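Local coordinates for protein glycoside hydrolase family 31 (Trueperella pyogenes, PDB 5I0F) that degrades cycloalternan, a cyclic glucose oligosaccharide, probably as a retaining glycoside hydrolase that works through a covalent glycosyl-enzyme intermediate, at residues 44-49 with 107-112; 578-583 with 623-628; 165-170 with 248-253. One frame throughout, in Å; residues are numbered along the deposited sequence. Where two conformers were deposited one is given.

Contact 1: 44-49 with 107-112; sequences MRCFVL and YYFEAL
Phe47 and Tyr108 face each other as a hydrogen-bonded pair of two antiparallel strands, 44-49 and 107-112, whose short axes approach to 4.7 Å. Tyr108 can be followed outward. Its CB carries CG between the backbone N and the carbonyl carbon (chi1 70°), a placement that starts the ring back toward the partner strand. CD2 and CE2 then run under Phe47 CB, which stands over the face of the tyrosine ring, 3.8 Å from its centroid, as a CH-pi contact. CE1 meets Phe47 CD1 at 3.6 Å, and the phenolic OH ends over one face of the phenylalanine ring, 3.6 Å from Phe47 CG. With planes only 7° apart but centroids separated by 4.9 Å, the two rings are offset and barely overlap. Beyond them on the same face, Glu110 CB touches the edge of the Phe47 ring, and the extended glutamate chain delivers OE2 to Arg45 NH1 at 3.2 Å, a salt bridge with a bent N-H...O angle of 142°. The other face is mostly apolar: Met44 SD lies 3.5 Å from Ala111 CB, and Cys46 SG makes an oblique sulfur-aromatic contact with the Phe109 ring. Strand 54-62 flanks 44-49 and strand 118-126 flanks 107-112 in the antiparallel sheet of the N-terminal domain, while Ile2 and residues of strand 31-37 pack against the Met44 and Phe109 face.

Contact 2: 578-583 with 623-628; sequences AFAAAT and RHYTRV
Ala580 presses its CB onto one face of the Tyr625 ring, 3.6 Å from the centroid and 25° off the ring normal, the geometry of a CH-pi contact. The methyl group is displaced toward the rim, with CZ its closest ring atom at 3.3 Å. His624 CD2 lies over the opposite face, so the ring lies between Ala580 of the other helix and His624 of its own; its hydroxyl is hydrogen-bonded to the backbone O of Trp720. Phe579 is turned differently: CG is anti to the backbone N (chi1 -160°), and the ring offers its edge, with Tyr625 CB 3.6 Å from CD1 and Thr626 OG1 near CZ, both close to the ring plane. The two aromatic side chains run alongside one another in opposite senses. Thr583 crosses Tyr625 at about a right angle and sets OG1 3.5 Å from Tyr625 CB. That hydroxyl donates to Phe579 O of its own segment at 2.9 Å, while Thr583 CG2 reaches Val628 CG1. The short helical axes run almost parallel, 7° apart, at 9.6 Å. Parallel neighbouring helices of this kind are characteristic of the outer layer of a TIM barrel, and Phe579 and Thr583 also touch Met588 of barrel strand 587-590.

Contact 3: 165-170 with 248-253; sequences FALRIE and ILIEVD. With CA (calcium ion), chain K.
Phe165 and Ile250 form a hydrogen-bonded pair of an antiparallel beta ladder; strands 160-168 and 247-253 are neighbours in the middle of a six-stranded sheet. The evidence for register is four backbone bonds, two between Phe165 and Ile250 and two between Leu167 and Ile248; the bond from Ile250 N to Phe165 O is 2.8 Å long and nearly straight at 177°. The tightly packed side is the apolar face carrying Phe165, Leu167, Ile248 and Ile250. There Phe165 holds CG between the backbone N and the carbonyl carbon (chi1 64°), which starts the side chain toward the other strand, and Ile250 CB sits over the ring face, 4.2 Å from the centroid, as a CH-pi contact. Ile250 CD1 bridges two side chains, 3.9 Å from both Phe165 CE2 and Leu167 CD1, while Val252 CG2 approaches Phe165 CE1. Trp226 and Phe228 of strand 225-230 pack against Leu167, and Phe228 also meets Ile250, so this face is buried between two sheets.

The other face is looser. In the conformer given, Leu249 CD2 comes 3.8 Å from Ala166 CB, but the partly exposed leucine has a second conformer, so this touch is uncertain. Arg168, which points away from strand 248-253, sends NH2 to a salt bridge with Glu170 OE2 in its own segment, at 2.8 Å, whereas Ile169 CD1 still comes near Ile248 CD1. At the far end of strand 247-253, Asp253 joins Leu254, Asp486 and three waters in binding a calcium ion, which it grips with both carboxylate oxygens, OD1 and OD2 each 2.6 Å from the calcium.

In the fold
From the N terminus, contact 1 comes first, pairing strands 41-49 and 105-113 and closing a loop of 57 residues within the N-terminal beta domain. Contact 3 follows, joining strands 160-168 and 247-253 across 77 residues that include strands of the sheet packed against it; its calcium site reaches forward to helix 485-506. Contact 2 closes last, across 39 residues: it joins helix 572-583, which leads into the final barrel strand, 587-590, to the later helix 617-646 in the barrel's outer layer. The three loops lie in series, with no nesting or crossing. Nearest atoms of contacts 1 and 3 are about 17 Å apart, those of contacts 2 and 3 about 29 Å, and contacts 1 and 2 occupy opposite sides of the chain's centre.

Contact 1: 44-49 with 107-112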
loop_
_atom_site.group_PDB
_atom_site.type_symbol
_atom_site.label_atom_id
_atom_site.label_comp_id
_atom_site.label_asym_id
_atom_site.label_seq_id
_atom_site.Cartn_x
_atom_site.Cartn_y
_atom_site.Cartn_z
ATOM N N MET A 44 29.147 0.527 -29.073
ATOM C CA MET A 44 28.020 -0.372 -29.093
ATOM C C MET A 44 27.125 -0.021 -30.276
ATOM O O MET A 44 26.801 1.162 -30.482
ATOM C CB MET A 44 27.213 -0.202 -27.814
ATOM C CG MET A 44 27.569 -1.173 -26.720
ATOM S SD MET A 44 26.625 -2.688 -26.964
ATOM C CE MET A 44 25.064 -2.132 -26.279
ATOM N N ARG A 45 26.709 -1.038 -31.025
ATOM C CA ARG A 45 25.804 -0.844 -32.145
ATOM C C ARG A 45 24.615 -1.769 -32.048
ATOM O O ARG A 45 24.719 -2.884 -31.548
ATOM C CB ARG A 45 26.545 -1.034 -33.476
ATOM C CG ARG A 45 27.633 0.017 -33.655
ATOM C CD ARG A 45 28.381 -0.033 -34.971
ATOM N NE ARG A 45 28.905 -1.361 -35.265
ATOM C CZ ARG A 45 29.992 -1.619 -35.991
ATOM N NH1 ARG A 45 30.340 -2.892 -36.181
ATOM N NH2 ARG A 45 30.751 -0.642 -36.508
ATOM N N CYS A 46 23.469 -1.273 -32.491
ATOM C CA CYS A 46 22.245 -2.059 -32.578
ATOM C C CYS A 46 21.965 -2.345 -34.050
ATOM O O CYS A 46 21.799 -1.412 -34.851
ATOM C CB CYS A 46 21.072 -1.287 -31.972
ATOM S SG CYS A 46 19.535 -2.228 -31.968
ATOM N N PHE A 47 21.909 -3.623 -34.402
ATOM C CA PHE A 47 21.570 -4.054 -35.759
ATOM C C PHE A 47 20.098 -4.454 -35.800
ATOM O O PHE A 47 19.700 -5.367 -35.063
ATOM C CB PHE A 47 22.409 -5.266 -36.153
ATOM C CG PHE A 47 23.865 -4.962 -36.348
ATOM C CD1 PHE A 47 24.716 -4.875 -35.259
ATOM C CD2 PHE A 47 24.388 -4.771 -37.626
ATOM C CE1 PHE A 47 26.066 -4.602 -35.435
ATOM C CE2 PHE A 47 25.741 -4.493 -37.810
ATOM C CZ PHE A 47 26.579 -4.415 -36.708
ATOM N N VAL A 48 19.302 -3.774 -36.628
ATOM C CA VAL A 48 17.869 -4.063 -36.752
ATOM C C VAL A 48 17.620 -4.639 -38.145
ATOM O O VAL A 48 17.872 -3.974 -39.148
ATOM C CB VAL A 48 16.997 -2.803 -36.532
ATOM C CG1 VAL A 48 15.518 -3.170 -36.517
ATOM C CG2 VAL A 48 17.358 -2.086 -35.235
ATOM N N LEU A 49 17.128 -5.875 -38.197
ATOM C CA LEU A 49 16.881 -6.581 -39.455
ATOM C C LEU A 49 15.374 -6.550 -39.810
ATOM O O LEU A 49 14.577 -7.327 -39.277
ATOM C CB LEU A 49 17.406 -8.022 -39.369
ATOM C CG LEU A 49 18.782 -8.263 -38.706
ATOM C CD1 LEU A 49 19.106 -9.755 -38.590
ATOM C CD2 LEU A 49 19.913 -7.532 -39.434
ATOM N N TYR A 107 16.352 -7.777 -33.700
ATOM C CA TYR A 107 17.518 -6.925 -33.434
ATOM C C TYR A 107 18.500 -7.594 -32.497
ATOM O O TYR A 107 18.147 -8.505 -31.753
ATOM C CB TYR A 107 17.117 -5.517 -32.911
ATOM C CG TYR A 107 16.363 -5.525 -31.598
ATOM C CD1 TYR A 107 14.988 -5.713 -31.561
ATOM C CD2 TYR A 107 17.033 -5.357 -30.384
ATOM C CE1 TYR A 107 14.300 -5.751 -30.349
ATOM C CE2 TYR A 107 16.353 -5.388 -29.169
ATOM C CZ TYR A 107 14.983 -5.577 -29.151
ATOM O OH TYR A 107 14.306 -5.630 -27.945
ATOM N N TYR A 108 19.752 -7.151 -32.582
ATOM C CA TYR A 108 20.799 -7.602 -31.686
ATOM C C TYR A 108 21.826 -6.501 -31.497
ATOM O O TYR A 108 21.838 -5.516 -32.243
ATOM C CB TYR A 108 21.430 -8.900 -32.194
ATOM C CG TYR A 108 22.294 -8.781 -33.449
ATOM C CD1 TYR A 108 23.651 -8.506 -33.355
ATOM C CD2 TYR A 108 21.745 -8.976 -34.724
ATOM C CE1 TYR A 108 24.443 -8.404 -34.495
ATOM C CE2 TYR A 108 22.530 -8.874 -35.868
ATOM C CZ TYR A 108 23.875 -8.593 -35.737
ATOM O OH TYR A 108 24.660 -8.479 -36.839
ATOM N N PHE A 109 22.674 -6.673 -30.497
ATOM C CA PHE A 109 23.679 -5.683 -30.141
ATOM C C PHE A 109 25.075 -6.243 -30.327
ATOM O O PHE A 109 25.284 -7.435 -30.148
ATOM C CB PHE A 109 23.498 -5.255 -28.697
ATOM C CG PHE A 109 22.137 -4.694 -28.411
ATOM C CD1 PHE A 109 21.862 -3.346 -28.654
ATOM C CD2 PHE A 109 21.128 -5.504 -27.928
ATOM C CE1 PHE A 109 20.603 -2.828 -28.387
ATOM C CE2 PHE A 109 19.867 -5.002 -27.685
ATOM C CZ PHE A 109 19.604 -3.661 -27.910
ATOM N N GLU A 110 26.008 -5.361 -30.653
ATOM C CA GLU A 110 27.398 -5.707 -30.788
ATOM C C GLU A 110 28.248 -4.635 -30.112
ATOM O O GLU A 110 28.128 -3.448 -30.435
ATOM C CB GLU A 110 27.728 -5.822 -32.267
ATOM C CG GLU A 110 28.969 -6.610 -32.580
ATOM C CD GLU A 110 29.321 -6.515 -34.046
ATOM O OE1 GLU A 110 28.930 -7.418 -34.806
ATOM O OE2 GLU A 110 29.946 -5.511 -34.439
ATOM N N ALA A 111 29.109 -5.049 -29.181
ATOM C CA ALA A 111 29.978 -4.127 -28.449
ATOM C C ALA A 111 31.439 -4.427 -28.725
ATOM O O ALA A 111 31.793 -5.576 -28.983
ATOM C CB ALA A 111 29.716 -4.243 -26.953
ATOM N N LEU A 112 32.276 -3.393 -28.647
ATOM C CA LEU A 112 33.731 -3.551 -28.654
ATOM C C LEU A 112 34.261 -3.135 -27.277
ATOM O O LEU A 112 34.091 -1.976 -26.850
ATOM C CB LEU A 112 34.370 -2.715 -29.759
ATOM C CG LEU A 112 35.861 -2.936 -30.012
ATOM C CD1 LEU A 112 36.134 -4.340 -30.542
ATOM C CD2 LEU A 112 36.390 -1.892 -30.982
#

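Contact 2: 578-583 with 623-628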
loop_
_atom_site.group_PDB
_atom_site.type_symbol
_atom_site.label_atom_id
_atom_site.label_comp_id
_atom_site.label_asym_id
_atom_site.label_seq_id
_atom_site.Cartn_x
_atom_site.Cartn_y
_atom_site.Cartn_z
ATOM N N ALA A 578 -3.158 15.944 15.601
ATOM C CA ALA A 578 -3.188 14.617 15.022
ATOM C C ALA A 578 -3.680 13.573 16.022
ATOM O O ALA A 578 -4.388 12.632 15.647
ATOM C CB ALA A 578 -1.808 14.239 14.511
ATOM N N PHE A 579 -3.286 13.729 17.289
ATOM C CA PHE A 579 -3.733 12.807 18.345
ATOM C C PHE A 579 -5.262 12.927 18.514
ATOM O O PHE A 579 -5.964 11.918 18.616
ATOM C CB PHE A 579 -2.973 13.064 19.654
ATOM C CG PHE A 579 -3.002 11.912 20.643
ATOM C CD1 PHE A 579 -4.110 11.685 21.446
ATOM C CD2 PHE A 579 -1.887 11.096 20.807
ATOM C CE1 PHE A 579 -4.125 10.650 22.372
ATOM C CE2 PHE A 579 -1.887 10.058 21.737
ATOM C CZ PHE A 579 -3.015 9.818 22.510
ATOM N N ALA A 580 -5.774 14.163 18.502
ATOM C CA ALA A 580 -7.226 14.411 18.591
ATOM C C ALA A 580 -7.965 13.792 17.398
ATOM O O ALA A 580 -8.990 13.115 17.554
ATOM C CB ALA A 580 -7.502 15.906 18.693
ATOM N N ALA A 581 -7.421 13.973 16.200
ATOM C CA ALA A 581 -8.049 13.414 15.017
ATOM C C ALA A 581 -8.071 11.904 15.054
ATOM O O ALA A 581 -9.113 11.299 14.725
ATOM C CB ALA A 581 -7.353 13.890 13.752
ATOM N N ALA A 582 -6.924 11.312 15.421
ATOM C CA ALA A 582 -6.776 9.866 15.473
ATOM C C ALA A 582 -7.764 9.222 16.440
ATOM O O ALA A 582 -8.175 8.073 16.233
ATOM C CB ALA A 582 -5.335 9.484 15.836
ATOM N N THR A 583 -8.156 9.968 17.476
ATOM C CA THR A 583 -9.158 9.530 18.450
ATOM C C THR A 583 -10.512 9.208 17.797
ATOM O O THR A 583 -11.270 8.368 18.305
ATOM C CB THR A 583 -9.291 10.599 19.569
ATOM O OG1 THR A 583 -8.028 10.739 20.215
ATOM C CG2 THR A 583 -10.323 10.248 20.623
ATOM N N ARG A 623 -3.754 11.937 27.878
ATOM C CA ARG A 623 -4.673 11.406 28.892
ATOM C C ARG A 623 -6.119 11.727 28.523
ATOM O O ARG A 623 -6.968 10.831 28.495
ATOM C CB ARG A 623 -4.356 11.961 30.306
ATOM C CG ARG A 623 -3.369 11.148 31.132
ATOM C CD ARG A 623 -3.284 11.624 32.596
ATOM N NE ARG A 623 -2.367 12.764 32.746
ATOM C CZ ARG A 623 -1.035 12.692 32.851
ATOM N NH1 ARG A 623 -0.316 13.809 32.982
ATOM N NH2 ARG A 623 -0.393 11.534 32.841
ATOM N N HIS A 624 -6.377 13.009 28.237
ATOM C CA HIS A 624 -7.706 13.506 27.847
ATOM C C HIS A 624 -8.278 12.761 26.634
ATOM O O HIS A 624 -9.382 12.213 26.692
ATOM C CB HIS A 624 -7.623 15.028 27.593
ATOM C CG HIS A 624 -8.794 15.613 26.869
ATOM N ND1 HIS A 624 -10.058 15.677 27.413
ATOM C CD2 HIS A 624 -8.877 16.210 25.656
ATOM C CE1 HIS A 624 -10.880 16.256 26.556
ATOM N NE2 HIS A 624 -10.186 16.597 25.482
ATOM N N TYR A 625 -7.531 12.737 25.538
ATOM C CA TYR A 625 -8.022 12.060 24.336
ATOM C C TYR A 625 -8.096 10.532 24.478
ATOM O O TYR A 625 -8.979 9.912 23.862
ATOM C CB TYR A 625 -7.233 12.496 23.095
ATOM C CG TYR A 625 -7.628 13.896 22.647
ATOM C CD1 TYR A 625 -8.938 14.168 22.189
ATOM C CD2 TYR A 625 -6.718 14.937 22.680
ATOM C CE1 TYR A 625 -9.312 15.441 21.759
ATOM C CE2 TYR A 625 -7.083 16.217 22.268
ATOM C CZ TYR A 625 -8.384 16.476 21.835
ATOM O OH TYR A 625 -8.721 17.755 21.415
ATOM N N THR A 626 -7.231 9.926 25.290
ATOM C CA THR A 626 -7.341 8.479 25.515
ATOM C C THR A 626 -8.569 8.159 26.377
ATOM O O THR A 626 -9.216 7.146 26.132
ATOM C CB THR A 626 -6.022 7.810 25.967
ATOM O OG1 THR A 626 -4.980 8.108 25.021
ATOM C CG2 THR A 626 -6.146 6.311 25.980
ATOM N N ARG A 627 -8.940 9.039 27.316
ATOM C CA ARG A 627 -10.225 8.909 28.006
ATOM C C ARG A 627 -11.389 8.998 27.012
ATOM O O ARG A 627 -12.335 8.224 27.109
ATOM C CB ARG A 627 -10.430 9.983 29.113
ATOM C CG ARG A 627 -9.767 9.687 30.446
ATOM C CD ARG A 627 -10.149 10.702 31.541
ATOM N NE ARG A 627 -9.747 12.097 31.217
ATOM C CZ ARG A 627 -8.640 12.735 31.651
ATOM N NH1 ARG A 627 -7.763 12.156 32.483
ATOM N NH2 ARG A 627 -8.410 13.983 31.256
ATOM N N VAL A 628 -11.319 9.939 26.062
ATOM C CA VAL A 628 -12.329 10.062 25.030
ATOM C C VAL A 628 -12.392 8.772 24.188
ATOM O O VAL A 628 -13.499 8.215 23.927
ATOM C CB VAL A 628 -12.094 11.316 24.146
ATOM C CG1 VAL A 628 -13.039 11.329 22.955
ATOM C CG2 VAL A 628 -12.281 12.598 24.978
#

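Contact 3: 165-170 with 248-253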
loop_
_atom_site.group_PDB
_atom_site.type_symbol
_atom_site.label_atom_id
_atom_site.label_comp_id
_atom_site.label_asym_id
_atom_site.label_seq_id
_atom_site.Cartn_x
_atom_site.Cartn_y
_atom_site.Cartn_z
ATOM N N PHE A 165 -11.123 1.971 -23.513
ATOM C CA PHE A 165 -12.538 2.240 -23.754
ATOM C C PHE A 165 -12.989 3.363 -22.822
ATOM O O PHE A 165 -12.214 3.805 -21.968
ATOM C CB PHE A 165 -13.373 0.955 -23.597
ATOM C CG PHE A 165 -13.362 0.380 -22.220
ATOM C CD1 PHE A 165 -12.378 -0.530 -21.834
ATOM C CD2 PHE A 165 -14.325 0.761 -21.291
ATOM C CE1 PHE A 165 -12.373 -1.062 -20.546
ATOM C CE2 PHE A 165 -14.321 0.242 -20.004
ATOM C CZ PHE A 165 -13.345 -0.677 -19.633
ATOM N N ALA A 166 -14.214 3.839 -23.010
ATOM C CA ALA A 166 -14.701 5.006 -22.283
ATOM C C ALA A 166 -16.061 4.792 -21.667
ATOM O O ALA A 166 -16.890 4.014 -22.175
ATOM C CB ALA A 166 -14.732 6.223 -23.185
ATOM N N LEU A 167 -16.272 5.502 -20.559
ATOM C CA LEU A 167 -17.568 5.625 -19.916
ATOM C C LEU A 167 -17.978 7.094 -19.849
ATOM O O LEU A 167 -17.144 7.991 -19.609
ATOM C CB LEU A 167 -17.516 5.075 -18.493
ATOM C CG LEU A 167 -16.918 3.691 -18.284
ATOM C CD1 LEU A 167 -16.958 3.390 -16.795
ATOM C CD2 LEU A 167 -17.695 2.644 -19.054
ATOM N N ARG A 168 -19.279 7.340 -20.014
ATOM C CA ARG A 168 -19.822 8.685 -19.942
ATOM C C ARG A 168 -19.976 9.163 -18.481
ATOM O O ARG A 168 -20.465 8.420 -17.638
ATOM C CB ARG A 168 -21.177 8.719 -20.652
ATOM C CG ARG A 168 -21.743 10.122 -20.842
ATOM C CD ARG A 168 -22.905 10.132 -21.833
ATOM N NE ARG A 168 -24.004 9.334 -21.319
ATOM C CZ ARG A 168 -24.874 9.723 -20.381
ATOM N NH1 ARG A 168 -25.828 8.877 -20.003
ATOM N NH2 ARG A 168 -24.832 10.951 -19.832
ATOM N N ILE A 169 -19.589 10.407 -18.210
ATOM C CA ILE A 169 -19.814 11.058 -16.908
ATOM C C ILE A 169 -20.553 12.358 -17.167
ATOM O O ILE A 169 -20.315 13.007 -18.180
ATOM C CB ILE A 169 -18.482 11.278 -16.128
ATOM C CG1 ILE A 169 -18.705 11.924 -14.767
ATOM C CG2 ILE A 169 -17.472 12.120 -16.913
ATOM C CD1 ILE A 169 -17.497 11.809 -13.834
ATOM N N GLU A 170 -21.468 12.702 -16.263
ATOM C CA GLU A 170 -22.307 13.903 -16.378
ATOM C C GLU A 170 -21.753 15.064 -15.543
ATOM O O GLU A 170 -20.913 14.876 -14.660
ATOM C CB GLU A 170 -23.761 13.572 -15.998
ATOM C CG GLU A 170 -24.346 12.521 -16.938
ATOM C CD GLU A 170 -25.829 12.242 -16.746
ATOM O OE1 GLU A 170 -26.412 12.689 -15.750
ATOM O OE2 GLU A 170 -26.418 11.562 -17.616
ATOM N N ILE A 248 -14.630 9.184 -18.836
ATOM C CA ILE A 248 -13.649 8.389 -18.086
ATOM C C ILE A 248 -13.032 7.406 -19.083
ATOM O O ILE A 248 -13.695 6.476 -19.535
ATOM C CB ILE A 248 -14.298 7.636 -16.906
ATOM C CG1 ILE A 248 -15.044 8.625 -15.994
ATOM C CG2 ILE A 248 -13.249 6.861 -16.130
ATOM C CD1 ILE A 248 -15.707 7.999 -14.788
ATOM N N LEU A 249 -11.773 7.630 -19.437
ATOM C CA LEU A 249 -11.045 6.739 -20.330
ATOM C C LEU A 249 -10.312 5.718 -19.477
ATOM O O LEU A 249 -9.579 6.092 -18.554
ATOM C CB LEU A 249 -10.033 7.514 -21.167
ATOM C CG LEU A 249 -10.517 8.810 -21.817
ATOM C CD1 LEU A 249 -9.391 9.452 -22.616
ATOM C CD2 LEU A 249 -11.734 8.563 -22.687
ATOM N N ILE A 250 -10.533 4.440 -19.780
ATOM C CA ILE A 250 -9.989 3.327 -19.016
ATOM C C ILE A 250 -9.088 2.560 -19.957
ATOM O O ILE A 250 -9.504 2.240 -21.068
ATOM C CB ILE A 250 -11.123 2.411 -18.503
ATOM C CG1 ILE A 250 -12.040 3.216 -17.574
ATOM C CG2 ILE A 250 -10.574 1.202 -17.728
ATOM C CD1 ILE A 250 -13.210 2.440 -17.028
ATOM N N GLU A 251 -7.872 2.258 -19.517
ATOM C CA GLU A 251 -6.955 1.404 -20.260
ATOM C C GLU A 251 -6.568 0.219 -19.364
ATOM O O GLU A 251 -6.315 0.385 -18.177
ATOM C CB GLU A 251 -5.742 2.206 -20.713
ATOM C CG GLU A 251 -4.849 1.497 -21.711
ATOM C CD GLU A 251 -3.957 2.444 -22.525
ATOM O OE1 GLU A 251 -2.935 1.957 -23.068
ATOM O OE2 GLU A 251 -4.261 3.655 -22.631
ATOM N N VAL A 252 -6.536 -0.972 -19.953
ATOM C CA VAL A 252 -6.409 -2.212 -19.222
ATOM C C VAL A 252 -5.295 -3.041 -19.858
ATOM O O VAL A 252 -5.295 -3.271 -21.086
ATOM C CB VAL A 252 -7.734 -2.998 -19.293
ATOM C CG1 VAL A 252 -7.654 -4.281 -18.494
ATOM C CG2 VAL A 252 -8.907 -2.133 -18.839
ATOM N N ASP A 253 -4.346 -3.485 -19.045
ATOM C CA ASP A 253 -3.341 -4.467 -19.495
ATOM C C ASP A 253 -4.027 -5.822 -19.697
ATOM O O ASP A 253 -4.883 -6.220 -18.892
ATOM C CB ASP A 253 -2.193 -4.557 -18.486
ATOM C CG ASP A 253 -1.187 -5.633 -18.826
ATOM O OD1 ASP A 253 -0.760 -5.727 -19.995
ATOM O OD2 ASP A 253 -0.812 -6.426 -17.920
HETATM CA CA CA K . 0.030 -8.195 -19.658
HETATM O O HOH W 1 1.281 -10.194 -20.390
HETATM O O HOH W 2 -0.020 -7.549 -22.114
HETATM O O HOH W 3 1.992 -7.135 -18.969
#